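Local coordinates for protein sulfate transporter 4.1, chloroplastic (Arabidopsis thaliana, PDB 7LHV) that carries sulfate across the membrane together with protons, as a secondary active symporter of the SLC26/SulP family, and may influence sulfate assimilation, at residues Ile107-Gln112 with Phe391-Val396. Residues are numbered along the deposited sequence; the frame is centred on the assembly and turned at random. Where two conformers were deposited one is given.
With SO4 (sulfate ion), chain D.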
loop_
_atom_site.group_PDB
_atom_site.type_symbol
_atom_site.label_atom_id
_atom_site.label_comp_id
_atom_site.label_asym_id
_atom_site.label_seq_id
_atom_site.Cartn_x
_atom_site.Cartn_y
_atom_site.Cartn_z
ATOM N N ILE A 107 33.982 -8.474 24.024
ATOM C CA ILE A 107 35.088 -7.534 23.862
ATOM C C ILE A 107 34.774 -6.530 22.762
ATOM O O ILE A 107 35.032 -5.330 22.907
ATOM C CB ILE A 107 36.400 -8.292 23.589
ATOM C CG1 ILE A 107 36.920 -8.931 24.875
ATOM C CG2 ILE A 107 37.447 -7.364 23.004
ATOM C CD1 ILE A 107 38.136 -9.801 24.672
ATOM N N MET A 108 34.211 -7.000 21.647
ATOM C CA MET A 108 33.826 -6.077 20.583
ATOM C C MET A 108 32.659 -5.189 20.999
ATOM O O MET A 108 32.511 -4.076 20.484
ATOM C CB MET A 108 33.476 -6.858 19.316
ATOM C CG MET A 108 33.042 -5.998 18.145
ATOM S SD MET A 108 32.258 -6.942 16.829
ATOM C CE MET A 108 32.726 -5.968 15.404
ATOM N N LEU A 109 31.834 -5.652 21.939
ATOM C CA LEU A 109 30.557 -5.005 22.215
ATOM C C LEU A 109 30.674 -3.889 23.244
ATOM O O LEU A 109 30.028 -2.846 23.093
ATOM C CB LEU A 109 29.544 -6.050 22.684
ATOM C CG LEU A 109 28.255 -5.571 23.349
ATOM C CD1 LEU A 109 27.449 -4.689 22.416
ATOM C CD2 LEU A 109 27.433 -6.761 23.792
ATOM N N VAL A 110 31.466 -4.085 24.296
ATOM C CA VAL A 110 31.508 -3.109 25.388
ATOM C C VAL A 110 31.834 -1.708 24.863
ATOM O O VAL A 110 31.034 -0.774 25.073
ATOM C CB VAL A 110 32.498 -3.540 26.485
ATOM C CG1 VAL A 110 32.706 -2.420 27.485
ATOM C CG2 VAL A 110 32.013 -4.794 27.182
ATOM N N PRO A 111 32.958 -1.500 24.155
ATOM C CA PRO A 111 33.211 -0.157 23.611
ATOM C C PRO A 111 32.171 0.284 22.601
ATOM O O PRO A 111 31.797 1.461 22.571
ATOM C CB PRO A 111 34.598 -0.298 22.976
ATOM C CG PRO A 111 34.713 -1.715 22.640
ATOM C CD PRO A 111 34.016 -2.442 23.741
ATOM N N GLN A 112 31.686 -0.642 21.771
ATOM C CA GLN A 112 30.642 -0.298 20.816
ATOM C C GLN A 112 29.353 0.079 21.529
ATOM O O GLN A 112 28.642 0.987 21.090
ATOM C CB GLN A 112 30.402 -1.458 19.854
ATOM C CG GLN A 112 31.358 -1.490 18.681
ATOM C CD GLN A 112 30.847 -2.346 17.548
ATOM O OE1 GLN A 112 30.002 -3.219 17.746
ATOM N NE2 GLN A 112 31.355 -2.102 16.347
ATOM N N PHE A 391 24.503 -6.225 12.552
ATOM C CA PHE A 391 25.143 -6.745 11.349
ATOM C C PHE A 391 26.594 -7.124 11.616
ATOM O O PHE A 391 27.080 -8.140 11.109
ATOM C CB PHE A 391 25.073 -5.714 10.224
ATOM C CG PHE A 391 23.737 -5.639 9.544
ATOM C CD1 PHE A 391 23.448 -6.450 8.460
ATOM C CD2 PHE A 391 22.778 -4.740 9.975
ATOM C CE1 PHE A 391 22.222 -6.374 7.831
ATOM C CE2 PHE A 391 21.553 -4.660 9.349
ATOM C CZ PHE A 391 21.273 -5.477 8.277
ATOM N N SER A 392 27.301 -6.312 12.403
ATOM C CA SER A 392 28.718 -6.552 12.648
ATOM C C SER A 392 28.929 -7.640 13.693
ATOM O O SER A 392 29.716 -8.570 13.488
ATOM C CB SER A 392 29.392 -5.257 13.100
ATOM O OG SER A 392 29.169 -4.211 12.171
ATOM N N ARG A 393 28.233 -7.530 14.825
ATOM C CA ARG A 393 28.457 -8.460 15.925
ATOM C C ARG A 393 27.949 -9.856 15.588
ATOM O O ARG A 393 28.575 -10.851 15.965
ATOM C CB ARG A 393 27.797 -7.929 17.194
ATOM C CG ARG A 393 28.589 -6.835 17.881
ATOM C CD ARG A 393 28.081 -6.598 19.282
ATOM N NE ARG A 393 26.688 -6.172 19.268
ATOM C CZ ARG A 393 26.291 -4.918 19.119
ATOM N NH1 ARG A 393 27.159 -3.929 18.985
ATOM N NH2 ARG A 393 24.990 -4.648 19.099
ATOM N N SER A 394 26.820 -9.955 14.882
ATOM C CA SER A 394 26.328 -11.269 14.478
ATOM C C SER A 394 27.298 -11.943 13.521
ATOM O O SER A 394 27.544 -13.148 13.624
ATOM C CB SER A 394 24.949 -11.152 13.839
ATOM O OG SER A 394 24.051 -10.484 14.703
ATOM N N ALA A 395 27.863 -11.182 12.583
ATOM C CA ALA A 395 28.892 -11.744 11.717
ATOM C C ALA A 395 30.072 -12.242 12.538
ATOM O O ALA A 395 30.429 -13.424 12.474
ATOM C CB ALA A 395 29.343 -10.704 10.694
ATOM N N VAL A 396 30.629 -11.372 13.387
ATOM C CA VAL A 396 31.795 -11.742 14.187
ATOM C C VAL A 396 31.506 -12.996 15.004
ATOM O O VAL A 396 32.375 -13.857 15.181
ATOM C CB VAL A 396 32.221 -10.564 15.080
ATOM C CG1 VAL A 396 33.190 -11.022 16.151
ATOM C CG2 VAL A 396 32.842 -9.472 14.235
HETATM S S SO4 D . 25.711 -2.519 13.440
HETATM O O1 SO4 D . 26.821 -2.566 12.495
HETATM O O2 SO4 D . 24.740 -3.548 13.095
HETATM O O3 SO4 D . 25.071 -1.212 13.366
HETATM O O4 SO4 D . 26.209 -2.742 14.793
#
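Arg-393 meets Leu-109 and Gln-112 because its chain starts with CG anti to the carbonyl carbon and then bends at chi3 (-61°), while Met-108 reaches helix 391-399 with CG anti to its backbone N. The guanidinium lies with one face against Leu-109, whose CD1 is 3.5 Å from Arg-393 CZ and offset toward the rim of the group. Gln-112 approaches at the guanidinium edge, its amide plane turned 84° from it; the bond from Arg-393 NH1 to Gln-112 OE1 is weak, 3.2 Å long and far from straight at 133°. The stronger polar partner is the carbonyl of Pro-151, bound by Arg-393 NH2. An alanine in place of Arg-393 would probably leave both Gln-112 OE1 and that carbonyl without this donor and open a gap beside Leu-109 CD1. Nearer the backbone of the arginine, Met-108 SD packs 3.8 Å from Arg-393 CG and 3.7 Å from Val-396 CG2. The bound sulfate sits at the start of helix 391-399: Phe-391 N donates to its O2 at 2.7 Å, Ser-392 OG to its O1 at 2.9 Å, and Ala-153 N supplies another bond. Backbone N-H groups from the starts of helices 391-399 and 153-166, each preceded by a short strand of one antiparallel pair, thus hold the anion, and the helix ends would probably favour its charge. This is consistent with the substrate site of SLC26/SulP transporters, where two facing half-helices follow a short antiparallel strand pair, here flanked by segment 107-112, which runs nearly antiparallel to 391-396.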